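Local structure of Isomerase/lactonizing enzyme (Agrobacterium fabrum str. C58, 2NQL) at residues R376-E379 and A380-G383; M57-E60 and A61-G65; Q15-K18 and V19-G23; A77-A80 and L81-L85. The protein is an enolase-superfamily member of unspecified function, built from an N-terminal capping domain and a TIM-barrel domain that holds a sodium ion in this model. One frame throughout, in Å; residues are numbered along the deposited sequence. Where two conformers were deposited one is given.

Contact 1. Residues R376-E379 and A380-G383; sequences RPSE and AALG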
ATOM      1  N   ARG A 376     -26.528  -7.746  -9.157  1.00 17.42           N
ATOM      2  CA  ARG A 376     -25.533  -8.764  -9.570  1.00 20.24           C
ATOM      3  C   ARG A 376     -25.218  -8.513 -11.053  1.00 21.23           C
ATOM      4  O   ARG A 376     -25.975  -7.798 -11.729  1.00 19.32           O
ATOM      5  CB  ARG A 376     -26.117 -10.168  -9.379  1.00 17.24           C
ATOM      6  CG  ARG A 376     -27.304 -10.442 -10.298  1.00 20.06           C
ATOM      7  CD  ARG A 376     -27.730 -11.877 -10.268  1.00 20.30           C
ATOM      8  NE  ARG A 376     -28.728 -12.164 -11.304  1.00 20.54           N
ATOM      9  CZ  ARG A 376     -29.503 -13.240 -11.306  1.00 35.45           C
ATOM     10  NH1 ARG A 376     -29.399 -14.130 -10.320  1.00 23.64           N
ATOM     11  NH2 ARG A 376     -30.380 -13.416 -12.288  1.00 26.89           N
ATOM     12  N   PRO A 377     -24.113  -9.078 -11.578  1.00 18.00           N
ATOM     13  CA  PRO A 377     -23.888  -8.977 -13.015  1.00 17.84           C
ATOM     14  C   PRO A 377     -25.045  -9.584 -13.793  1.00 16.94           C
ATOM     15  O   PRO A 377     -25.626 -10.602 -13.388  1.00 17.87           O
ATOM     16  CB  PRO A 377     -22.592  -9.784 -13.229  1.00 16.90           C
ATOM     17  CG  PRO A 377     -21.859  -9.603 -11.872  1.00 18.92           C
ATOM     18  CD  PRO A 377     -23.006  -9.808 -10.913  1.00 18.20           C
ATOM     19  N   SER A 378     -25.436  -8.895 -14.862  1.00 19.87           N
ATOM     20  CA  SER A 378     -26.508  -9.394 -15.721  1.00 21.40           C
ATOM     21  C   SER A 378     -25.986 -10.564 -16.550  1.00 21.42           C
ATOM     22  O   SER A 378     -24.765 -10.809 -16.626  1.00 16.60           O
ATOM     23  CB  SER A 378     -26.995  -8.271 -16.650  1.00 15.86           C
ATOM     24  OG  SER A 378     -25.955  -7.897 -17.560  1.00 17.90           O
ATOM     25  N   GLU A 379     -26.900 -11.273 -17.205  1.00 21.73           N
ATOM     26  CA  GLU A 379     -26.519 -12.321 -18.149  1.00 22.56           C
ATOM     27  C   GLU A 379     -25.561 -11.810 -19.233  1.00 21.75           C
ATOM     28  O   GLU A 379     -24.588 -12.507 -19.582  1.00 20.54           O
ATOM     29  CB  GLU A 379     -27.770 -12.976 -18.765  1.00 27.35           C
ATOM     30  CG  GLU A 379     -27.556 -14.362 -19.355  1.00 44.65           C
ATOM     31  CD  GLU A 379     -26.985 -15.390 -18.365  1.00 52.05           C
ATOM     32  OE1 GLU A 379     -27.500 -15.518 -17.229  1.00 47.31           O
ATOM     33  OE2 GLU A 379     -26.017 -16.084 -18.737  1.00 66.11           O
ATOM     34  N   ALA A 380     -25.799 -10.587 -19.721  1.00 16.75           N
ATOM     35  CA  ALA A 380     -24.883  -9.937 -20.671  1.00 23.53           C
ATOM     36  C   ALA A 380     -23.477  -9.777 -20.071  1.00 21.25           C
ATOM     37  O   ALA A 380     -22.489 -10.113 -20.725  1.00 22.23           O
ATOM     38  CB  ALA A 380     -25.427  -8.590 -21.128  1.00 21.60           C
ATOM     39  N   ALA A 381     -23.402  -9.286 -18.832  1.00 18.02           N
ATOM     40  CA  ALA A 381     -22.096  -9.137 -18.145  1.00 18.42           C
ATOM     41  C   ALA A 381     -21.395 -10.496 -18.001  1.00 20.84           C
ATOM     42  O   ALA A 381     -20.180 -10.594 -18.217  1.00 21.89           O
ATOM     43  CB  ALA A 381     -22.268  -8.512 -16.812  1.00 17.59           C
ATOM     44  N   LEU A 382     -22.152 -11.543 -17.678  1.00 19.24           N
ATOM     45  CA  LEU A 382     -21.564 -12.895 -17.520  1.00 19.76           C
ATOM     46  C   LEU A 382     -20.971 -13.421 -18.805  1.00 23.16           C
ATOM     47  O   LEU A 382     -20.032 -14.218 -18.765  1.00 20.82           O
ATOM     48  CB  LEU A 382     -22.572 -13.901 -16.984  1.00 19.06           C
ATOM     49  CG  LEU A 382     -23.094 -13.746 -15.560  1.00 23.86           C
ATOM     50  CD1 LEU A 382     -24.005 -14.917 -15.283  1.00 27.08           C
ATOM     51  CD2 LEU A 382     -21.976 -13.667 -14.512  1.00 23.88           C
ATOM     52  N   GLY A 383     -21.489 -12.959 -19.945  1.00 20.58           N
ATOM     53  CA  GLY A 383     -20.921 -13.325 -21.246  1.00 22.38           C
ATOM     54  C   GLY A 383     -19.578 -12.656 -21.495  1.00 26.39           C
ATOM     55  O   GLY A 383     -18.779 -13.136 -22.279  1.00 27.05           O
TER
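S378 is the N-cap of the short helix 379-384, and its side chain caps the first turn through A381. Its hydroxyl turns back under the first turn and OG accepts from A381 N at 3.2 Å, with an N-H...O angle of 165°. The torsion behind this is chi1 66°, which sets OG between the backbone N and the carbonyl carbon, facing the amides that have no helical carbonyl before them. OG is gripped a second time by R352 O outside the helix, to which it donates, so both the rotation of the hydroxyl and its hydrogen are accounted for. The regular helical bonding then starts from the same residue: L382 N reaches S378 O at 2.9 Å. G383 N follows with a longer, more bent bond of 3.2 Å to E379 O.

P377, just before the cap, adds the apolar half of the motif. P377 CB lies 3.8 Å from A381 CB and 4.1 Å from L382 CD2, and the proline-leucine pair spans the N-cap as a hydrophobic staple. On the outer side the E379 chain bends at chi2 (57°), bringing OE1 to 4.0 Å from L382 CD1, a loose contact of a carboxylate with a methyl.

R376 and S378 bond through their backbones to D355 and L353, R376 NE also makes a salt bridge to D355, and P377 and L382 pack on W66 of strand 64-70, where the helix meets the N-terminal domain's sheet.

Contact 2. Residues M57-E60 and A61-G65; sequences MTTE and AGTVG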
ATOM      1  N   MET A  57     -18.383 -15.333  -5.104  1.00 19.01           N
ATOM      2  CA  MET A  57     -18.167 -16.089  -3.878  1.00 18.98           C
ATOM      3  C   MET A  57     -19.417 -16.926  -3.652  1.00 20.76           C
ATOM      4  O   MET A  57     -20.536 -16.396  -3.669  1.00 17.65           O
ATOM      5  CB  MET A  57     -17.954 -15.122  -2.713  1.00 14.80           C
ATOM      6  CG  MET A  57     -17.420 -15.788  -1.417  1.00 17.53           C
ATOM      7  SD  MET A  57     -17.169 -14.643  -0.074  1.00 20.28           S
ATOM      8  CE  MET A  57     -15.633 -13.839  -0.601  1.00 20.80           C
ATOM      9  N   THR A  58     -19.240 -18.229  -3.460  1.00 17.73           N
ATOM     10  CA  THR A  58     -20.398 -19.138  -3.386  1.00 20.01           C
ATOM     11  C   THR A  58     -20.311 -19.958  -2.098  1.00 24.16           C
ATOM     12  O   THR A  58     -19.251 -20.440  -1.763  1.00 21.14           O
ATOM     13  CB  THR A  58     -20.480 -20.073  -4.613  1.00 23.05           C
ATOM     14  OG1 THR A  58     -20.428 -19.274  -5.798  1.00 21.27           O
ATOM     15  CG2 THR A  58     -21.808 -20.873  -4.623  1.00 19.44           C
ATOM     16  N   THR A  59     -21.417 -20.058  -1.366  1.00 18.94           N
ATOM     17  CA  THR A  59     -21.477 -20.933  -0.190  1.00 22.36           C
ATOM     18  C   THR A  59     -21.684 -22.395  -0.578  1.00 19.76           C
ATOM     19  O   THR A  59     -22.081 -22.715  -1.706  1.00 20.10           O
ATOM     20  CB  THR A  59     -22.596 -20.516   0.802  1.00 21.23           C
ATOM     21  OG1 THR A  59     -23.872 -20.848   0.254  1.00 20.46           O
ATOM     22  CG2 THR A  59     -22.528 -19.030   1.162  1.00 21.84           C
ATOM     23  N   GLU A  60     -21.416 -23.290   0.380  1.00 20.47           N
ATOM     24  CA  GLU A  60     -21.700 -24.721   0.251  0.50 23.23           C
ATOM     25  C   GLU A  60     -23.154 -24.959  -0.144  1.00 22.75           C
ATOM     26  O   GLU A  60     -23.459 -25.831  -0.953  1.00 25.79           O
ATOM     27  CB  GLU A  60     -21.407 -25.409   1.589  0.50 14.58           C
ATOM     28  CG  GLU A  60     -19.968 -25.194   2.047  0.50 23.12           C
ATOM     29  CD  GLU A  60     -19.492 -26.190   3.073  0.50 26.12           C
ATOM     30  OE1 GLU A  60     -20.338 -26.851   3.714  0.50 31.83           O
ATOM     31  OE2 GLU A  60     -18.257 -26.298   3.237  0.50 22.53           O
ATOM     32  N   ALA A  61     -24.049 -24.147   0.447  1.00 23.94           N
ATOM     33  CA  ALA A  61     -25.496 -24.212   0.149  1.00 26.50           C
ATOM     34  C   ALA A  61     -25.954 -23.579  -1.185  1.00 34.19           C
ATOM     35  O   ALA A  61     -27.108 -23.749  -1.597  1.00 27.20           O
ATOM     36  CB  ALA A  61     -26.288 -23.637   1.321  1.00 24.60           C
ATOM     37  N   GLY A  62     -25.063 -22.840  -1.842  1.00 24.97           N
ATOM     38  CA  GLY A  62     -25.315 -22.307  -3.187  1.00 24.30           C
ATOM     39  C   GLY A  62     -25.667 -20.827  -3.262  1.00 20.95           C
ATOM     40  O   GLY A  62     -26.053 -20.352  -4.339  1.00 26.47           O
ATOM     41  N   THR A  63     -25.537 -20.100  -2.152  1.00 19.89           N
ATOM     42  CA  THR A  63     -25.728 -18.639  -2.158  1.00 22.31           C
ATOM     43  C   THR A  63     -24.551 -17.989  -2.873  1.00 24.36           C
ATOM     44  O   THR A  63     -23.401 -18.251  -2.534  1.00 20.92           O
ATOM     45  CB  THR A  63     -25.896 -18.058  -0.737  1.00 22.16           C
ATOM     46  OG1 THR A  63     -27.057 -18.650  -0.125  1.00 22.72           O
ATOM     47  CG2 THR A  63     -26.104 -16.541  -0.760  1.00 21.85           C
ATOM     48  N   VAL A  64     -24.860 -17.162  -3.870  1.00 21.62           N
ATOM     49  CA  VAL A  64     -23.841 -16.537  -4.721  1.00 18.42           C
ATOM     50  C   VAL A  64     -23.772 -15.039  -4.360  1.00 24.67           C
ATOM     51  O   VAL A  64     -24.787 -14.332  -4.444  1.00 21.68           O
ATOM     52  CB  VAL A  64     -24.207 -16.743  -6.198  1.00 18.09           C
ATOM     53  CG1 VAL A  64     -23.208 -16.029  -7.124  1.00 19.37           C
ATOM     54  CG2 VAL A  64     -24.288 -18.222  -6.521  1.00 22.91           C
ATOM     55  N   GLY A  65     -22.597 -14.580  -3.926  1.00 18.56           N
ATOM     56  CA  GLY A  65     -22.345 -13.183  -3.611  1.00 18.74           C
ATOM     57  C   GLY A  65     -21.336 -12.633  -4.616  1.00 19.24           C
ATOM     58  O   GLY A  65     -20.510 -13.378  -5.165  1.00 18.68           O
TER
HETATM   59  O   HOH W   1     -26.071 -20.111   1.854  1.00 24.04           O
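T59 turns its hydroxyl into the loop with chi1 73°, placing OG1 between its own backbone N and carbonyl carbon and facing the amides of G62 and T63. T63 N gives OG1 a hydrogen bond of 3.0 Å at 147°, while that from G62 N is weak, 3.1 Å and strongly bent. One water bridges the two threonine hydroxyls, 2.8 Å from T59 OG1 and 2.7 Å from T63 OG1. T59 OG1 thus braces the turn from within, consistent with its two amide bonds, one of them weak, and the water.

The backbone is a type I turn from T59 to G62 followed by a G1 beta bulge. G62 N donates to T59 O, while T59 N donates to T63 O at 2.9 Å. G62 takes up the left-handed backbone conformation (phi 103°) that this hairpin type uses at the bulge.

Beyond the bulge regular antiparallel pairing takes over. M57 and G65 form a hydrogen-bonded pair, M57 N to G65 O at 2.9 Å and G65 N to M57 O at 2.8 Å. T58 and V64 are the adjoining non-hydrogen-bonded pair; their side chains lie side by side, V64 CG2 being 4.1 Å from T58 OG1.

Strand 50-59 runs between 64-70 and 5-15, with M57 and T59 touching I5 and also I133 of helix 117-138, whose Q136 bonds V64 O.

Contact 3. Residues Q15-K18 and V19-G23; sequences QPRK and VPYLG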
ATOM      1  N   GLN A  15     -13.930  -3.388 -21.074  1.00 20.12           N
ATOM      2  CA  GLN A  15     -14.694  -2.836 -22.196  1.00 20.15           C
ATOM      3  C   GLN A  15     -14.040  -1.551 -22.694  1.00 19.85           C
ATOM      4  O   GLN A  15     -13.349  -0.843 -21.928  1.00 19.53           O
ATOM      5  CB  GLN A  15     -16.118  -2.501 -21.755  1.00 20.87           C
ATOM      6  CG  GLN A  15     -16.995  -3.721 -21.403  1.00 30.43           C
ATOM      7  CD  GLN A  15     -18.450  -3.439 -21.628  1.00 35.68           C
ATOM      8  OE1 GLN A  15     -19.083  -2.732 -20.845  1.00 37.64           O
ATOM      9  NE2 GLN A  15     -18.983  -3.955 -22.711  1.00 28.51           N
ATOM     10  N   PRO A  16     -14.306  -1.201 -23.969  1.00 21.82           N
ATOM     11  CA  PRO A  16     -13.874   0.123 -24.467  1.00 17.29           C
ATOM     12  C   PRO A  16     -14.440   1.261 -23.632  1.00 17.57           C
ATOM     13  O   PRO A  16     -15.558   1.161 -23.128  1.00 20.78           O
ATOM     14  CB  PRO A  16     -14.490   0.173 -25.878  1.00 22.18           C
ATOM     15  CG  PRO A  16     -14.606  -1.248 -26.300  1.00 23.65           C
ATOM     16  CD  PRO A  16     -15.019  -1.973 -25.017  1.00 21.85           C
ATOM     17  N   ARG A  17     -13.664   2.332 -23.466  1.00 19.83           N
ATOM     18  CA  ARG A  17     -14.146   3.563 -22.819  1.00 17.16           C
ATOM     19  C   ARG A  17     -15.204   4.173 -23.756  1.00 20.05           C
ATOM     20  O   ARG A  17     -15.085   4.072 -24.988  1.00 23.73           O
ATOM     21  CB  ARG A  17     -13.009   4.573 -22.641  1.00 21.77           C
ATOM     22  CG  ARG A  17     -11.756   4.025 -21.918  1.00 23.48           C
ATOM     23  CD  ARG A  17     -11.236   5.010 -20.870  1.00 19.54           C
ATOM     24  NE  ARG A  17     -12.356   5.392 -20.022  1.00 28.16           N
ATOM     25  CZ  ARG A  17     -12.431   6.458 -19.246  1.00 34.79           C
ATOM     26  NH1 ARG A  17     -13.553   6.673 -18.561  1.00 32.27           N
ATOM     27  NH2 ARG A  17     -11.408   7.287 -19.131  1.00 28.42           N
ATOM     28  N   LYS A  18     -16.235   4.785 -23.182  1.00 19.20           N
ATOM     29  CA  LYS A  18     -17.295   5.349 -24.018  0.50 22.89           C
ATOM     30  C   LYS A  18     -17.447   6.846 -23.789  1.00 20.26           C
ATOM     31  O   LYS A  18     -18.475   7.455 -24.143  1.00 18.64           O
ATOM     32  CB  LYS A  18     -18.610   4.602 -23.807  0.50 28.88           C
ATOM     33  CG  LYS A  18     -18.637   3.210 -24.420  0.50 36.46           C
ATOM     34  CD  LYS A  18     -19.871   2.460 -23.952  0.50 38.24           C
ATOM     35  CE  LYS A  18     -19.666   0.956 -23.955  0.50 37.73           C
ATOM     36  NZ  LYS A  18     -20.664   0.301 -23.083  0.50 20.34           N
ATOM     37  N   VAL A  19     -16.397   7.433 -23.217  1.00 20.26           N
ATOM     38  CA  VAL A  19     -16.318   8.865 -23.024  0.50 18.29           C
ATOM     39  C   VAL A  19     -15.064   9.404 -23.699  1.00 21.51           C
ATOM     40  O   VAL A  19     -14.055   8.688 -23.838  1.00 21.61           O
ATOM     41  CB  VAL A  19     -16.387   9.272 -21.533  0.50 26.18           C
ATOM     42  CG1 VAL A  19     -17.800   9.207 -21.083  0.50 18.42           C
ATOM     43  CG2 VAL A  19     -15.518   8.378 -20.652  0.50 18.40           C
ATOM     44  N   PRO A  20     -15.133  10.649 -24.222  1.00 19.76           N
ATOM     45  CA  PRO A  20     -13.891  11.178 -24.772  1.00 19.26           C
ATOM     46  C   PRO A  20     -12.950  11.405 -23.605  1.00 28.24           C
ATOM     47  O   PRO A  20     -13.341  11.985 -22.582  1.00 31.05           O
ATOM     48  CB  PRO A  20     -14.324  12.493 -25.428  1.00 23.25           C
ATOM     49  CG  PRO A  20     -15.585  12.862 -24.753  1.00 25.20           C
ATOM     50  CD  PRO A  20     -16.260  11.593 -24.398  1.00 21.17           C
ATOM     51  N   TYR A  21     -11.770  10.819 -23.690  1.00 21.35           N
ATOM     52  CA  TYR A  21     -10.842  10.895 -22.554  1.00 26.79           C
ATOM     53  C   TYR A  21      -9.441  11.284 -23.023  1.00 24.81           C
ATOM     54  O   TYR A  21      -8.626  11.789 -22.243  1.00 26.33           O
ATOM     55  CB  TYR A  21     -10.835   9.576 -21.753  1.00 22.02           C
ATOM     56  CG  TYR A  21     -10.200   8.415 -22.463  1.00 18.62           C
ATOM     57  CD1 TYR A  21      -8.893   8.010 -22.145  1.00 19.32           C
ATOM     58  CD2 TYR A  21     -10.891   7.713 -23.474  1.00 18.28           C
ATOM     59  CE1 TYR A  21      -8.307   6.960 -22.809  1.00 20.35           C
ATOM     60  CE2 TYR A  21     -10.311   6.663 -24.133  1.00 19.62           C
ATOM     61  CZ  TYR A  21      -9.009   6.290 -23.794  1.00 21.46           C
ATOM     62  OH  TYR A  21      -8.420   5.264 -24.467  1.00 20.92           O
ATOM     63  N   LEU A  22      -9.150  11.016 -24.290  1.00 26.39           N
ATOM     64  CA  LEU A  22      -7.798  11.257 -24.800  1.00 33.36           C
ATOM     65  C   LEU A  22      -7.481  12.732 -25.081  1.00 34.22           C
ATOM     66  O   LEU A  22      -6.324  13.088 -25.303  1.00 32.49           O
ATOM     67  CB  LEU A  22      -7.526  10.416 -26.032  1.00 29.70           C
ATOM     68  CG  LEU A  22      -7.533   8.907 -25.826  1.00 32.51           C
ATOM     69  CD1 LEU A  22      -7.841   8.223 -27.112  1.00 41.47           C
ATOM     70  CD2 LEU A  22      -6.233   8.407 -25.245  1.00 29.51           C
ATOM     71  N   GLY A  23      -8.509  13.577 -25.037  1.00 37.01           N
ATOM     72  CA  GLY A  23      -8.336  15.031 -25.102  1.00 43.08           C
ATOM     73  C   GLY A  23      -7.470  15.590 -23.989  1.00 46.10           C
ATOM     74  O   GLY A  23      -6.861  16.651 -24.148  1.00 41.78           O
TER
HETATM   75  O   HOH W   2     -13.397   6.556 -25.624  1.00 37.35           O
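V19 O accepts from a water at 2.9 Å, and the same water donates, weakly, to R17 O at 3.1 Å, tying the two carbonyls across the bend of the chain. Both V19 O and this water lie in the plane of the Y21 ring, at its edge.

The main contact is R17 laid over Y21. CD sits over the middle of the ring, 3.6 Å from the centroid and only 6° off the normal, a CH-pi contact, with R17 CG over the CE2 rim and R17 CB beyond it, 3.7 Å from Y21 CE2. The chain then bends at chi3 (51°), carrying the guanidinium past the ring: CZ is 4.9 Å from the centroid, an off-centre cation-pi contact, and the two planes are 43° apart. R17 NH2 ends 3.5 Å from Y21 CB. L22 CG covers the other face of the ring toward its rim, so the tyrosine is held between its neighbours. V19 CG2 lies over one guanidinium face, though V19 has two conformers and this detail is tentative.

The loop follows strand 5-15: R17 NE makes a salt bridge to D50 at the start of strand 50-59, while R17 and V19 touch I346 and S345 of helix 344-347.

Contact 4. Residues A77-A80 and L81-L85; sequences AVAA and LINDL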
ATOM      1  N   ALA A  77      -2.486  -8.342 -10.157  1.00 14.90           N
ATOM      2  CA  ALA A  77      -2.025  -8.139  -8.779  1.00 19.90           C
ATOM      3  C   ALA A  77      -3.097  -8.566  -7.756  1.00 19.83           C
ATOM      4  O   ALA A  77      -2.856  -9.461  -6.910  1.00 15.28           O
ATOM      5  CB  ALA A  77      -1.587  -6.703  -8.566  1.00 20.89           C
ATOM      6  N   VAL A  78      -4.303  -7.989  -7.852  1.00 15.02           N
ATOM      7  CA  VAL A  78      -5.408  -8.440  -7.006  1.00 15.25           C
ATOM      8  C   VAL A  78      -5.735  -9.917  -7.221  1.00 14.61           C
ATOM      9  O   VAL A  78      -5.975 -10.657  -6.228  1.00 14.79           O
ATOM     10  CB  VAL A  78      -6.681  -7.553  -7.147  1.00 16.60           C
ATOM     11  CG1 VAL A  78      -7.916  -8.254  -6.585  1.00 18.10           C
ATOM     12  CG2 VAL A  78      -6.475  -6.236  -6.421  1.00 15.51           C
ATOM     13  N   ALA A  79      -5.764 -10.351  -8.485  1.00 14.21           N
ATOM     14  CA  ALA A  79      -6.076 -11.746  -8.821  1.00 15.39           C
ATOM     15  C   ALA A  79      -5.070 -12.698  -8.175  1.00 18.98           C
ATOM     16  O   ALA A  79      -5.475 -13.702  -7.611  1.00 16.73           O
ATOM     17  CB  ALA A  79      -6.094 -11.960 -10.310  1.00 15.66           C
ATOM     18  N   ALA A  80      -3.785 -12.343  -8.209  1.00 16.84           N
ATOM     19  CA  ALA A  80      -2.769 -13.184  -7.535  1.00 15.34           C
ATOM     20  C   ALA A  80      -2.986 -13.229  -6.035  1.00 18.64           C
ATOM     21  O   ALA A  80      -2.920 -14.303  -5.428  1.00 16.47           O
ATOM     22  CB  ALA A  80      -1.349 -12.681  -7.862  1.00 13.80           C
ATOM     23  N   LEU A  81      -3.242 -12.076  -5.428  1.00 13.86           N
ATOM     24  CA  LEU A  81      -3.471 -12.015  -3.978  1.00 16.27           C
ATOM     25  C   LEU A  81      -4.625 -12.926  -3.598  1.00 19.89           C
ATOM     26  O   LEU A  81      -4.529 -13.711  -2.642  1.00 16.87           O
ATOM     27  CB  LEU A  81      -3.721 -10.562  -3.521  1.00 12.36           C
ATOM     28  CG  LEU A  81      -2.457  -9.700  -3.585  1.00 15.36           C
ATOM     29  CD1 LEU A  81      -2.791  -8.234  -3.352  1.00 17.90           C
ATOM     30  CD2 LEU A  81      -1.452 -10.153  -2.503  1.00 17.54           C
ATOM     31  N   ILE A  82      -5.712 -12.852  -4.363  1.00 13.46           N
ATOM     32  CA  ILE A  82      -6.876 -13.653  -4.010  1.00 15.38           C
ATOM     33  C   ILE A  82      -6.624 -15.147  -4.278  1.00 17.31           C
ATOM     34  O   ILE A  82      -6.828 -15.972  -3.371  1.00 15.92           O
ATOM     35  CB  ILE A  82      -8.172 -13.131  -4.696  1.00 13.97           C
ATOM     36  CG1 ILE A  82      -8.480 -11.711  -4.169  1.00 16.31           C
ATOM     37  CG2 ILE A  82      -9.343 -14.109  -4.439  1.00 15.94           C
ATOM     38  CD1 ILE A  82      -9.683 -11.028  -4.891  1.00 20.72           C
ATOM     39  N   ASN A  83      -6.159 -15.486  -5.484  1.00 15.38           N
ATOM     40  CA  ASN A  83      -5.984 -16.899  -5.865  1.00 14.62           C
ATOM     41  C   ASN A  83      -4.871 -17.608  -5.059  1.00 19.65           C
ATOM     42  O   ASN A  83      -5.030 -18.782  -4.667  1.00 19.93           O
ATOM     43  CB  ASN A  83      -5.699 -17.059  -7.354  1.00 18.96           C
ATOM     44  CG  ASN A  83      -6.932 -16.742  -8.210  1.00 18.93           C
ATOM     45  OD1 ASN A  83      -8.062 -17.102  -7.853  1.00 21.29           O
ATOM     46  ND2 ASN A  83      -6.712 -16.057  -9.325  1.00 20.36           N
ATOM     47  N   ASP A  84      -3.772 -16.898  -4.821  1.00 16.34           N
ATOM     48  CA  ASP A  84      -2.619 -17.522  -4.133  1.00 19.59           C
ATOM     49  C   ASP A  84      -2.810 -17.584  -2.629  1.00 20.31           C
ATOM     50  O   ASP A  84      -2.446 -18.576  -1.994  1.00 21.22           O
ATOM     51  CB  ASP A  84      -1.294 -16.794  -4.442  1.00 19.49           C
ATOM     52  CG  ASP A  84      -0.085 -17.446  -3.719  1.00 20.36           C
ATOM     53  OD1 ASP A  84       0.225 -18.609  -4.011  1.00 23.60           O
ATOM     54  OD2 ASP A  84       0.503 -16.800  -2.836  1.00 23.50           O
ATOM     55  N   LEU A  85      -3.342 -16.505  -2.063  1.00 16.14           N
ATOM     56  CA  LEU A  85      -3.333 -16.291  -0.626  1.00 16.48           C
ATOM     57  C   LEU A  85      -4.716 -16.204   0.003  1.00 21.78           C
ATOM     58  O   LEU A  85      -5.022 -16.934   0.943  1.00 18.31           O
ATOM     59  CB  LEU A  85      -2.515 -15.046  -0.257  1.00 16.27           C
ATOM     60  CG  LEU A  85      -2.597 -14.563   1.203  1.00 17.14           C
ATOM     61  CD1 LEU A  85      -1.919 -15.545   2.206  1.00 18.53           C
ATOM     62  CD2 LEU A  85      -2.088 -13.119   1.400  1.00 22.02           C
TER
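Four backbone hydrogen bonds join A77-A80 to L81-D84, each from an amide to the carbonyl four residues earlier. L81 N reaches A77 O at 3.0 Å, I82 N reaches V78 O and N83 N reaches A79 O at 2.9 Å each, and D84 N reaches A80 O at 2.8 Å. The helix then widens into a pi-type turn at 81-85, where L85 N nevertheless keeps a bond to L81 O of 3.1 Å.

The apolar contact is between V78 and I82, one turn apart and pointing the same way. I82 is extended beyond CG1 (chi2 174°), which brings CD1 alongside V78 CG1 at 3.7 Å. L81 instead packs its CG against the backbone, 3.4 Å from A77 O.

The polar ends serve partners beyond this helical turn. N83 ND2 comes close to A79 O at a poor angle and instead bonds the chain terminus, I388 OXT. D84 has CG anti to its N (chi1 180°), directing the carboxylate off the helix, where OD2 bonds Y36 OH of the second subunit and, weakly, A74 N of that subunit.

Helix 75-90 thus has two faces: V78 and I82 lie on A122 of helix 117-138 and on V53 and V55 of strand 50-59, while A80, L81, D84 and L85 meet the second subunit.

How the contacts relate
Contact 4 is the buried one, inside a helix between the N-terminal domain's sheet and the second subunit, and its side-chain contact is apolar. Contact 3 lies at the surface and is made by an arginine over a ring, with a bridging water. Contacts 1 and 2 are partly buried, a helix start and a hairpin turn, in which a serine or threonine hydroxyl accepts from backbone N-H, once in contact 1 and twice, one bond weak, in contact 2. They share strand 64-70: contact 2 opens it, while W66 receives contact 1, their centres about 17 Å apart. Strand 50-59 links three: it ends in contact 2, backs contact 4 and supplies the carboxylate for contact 3.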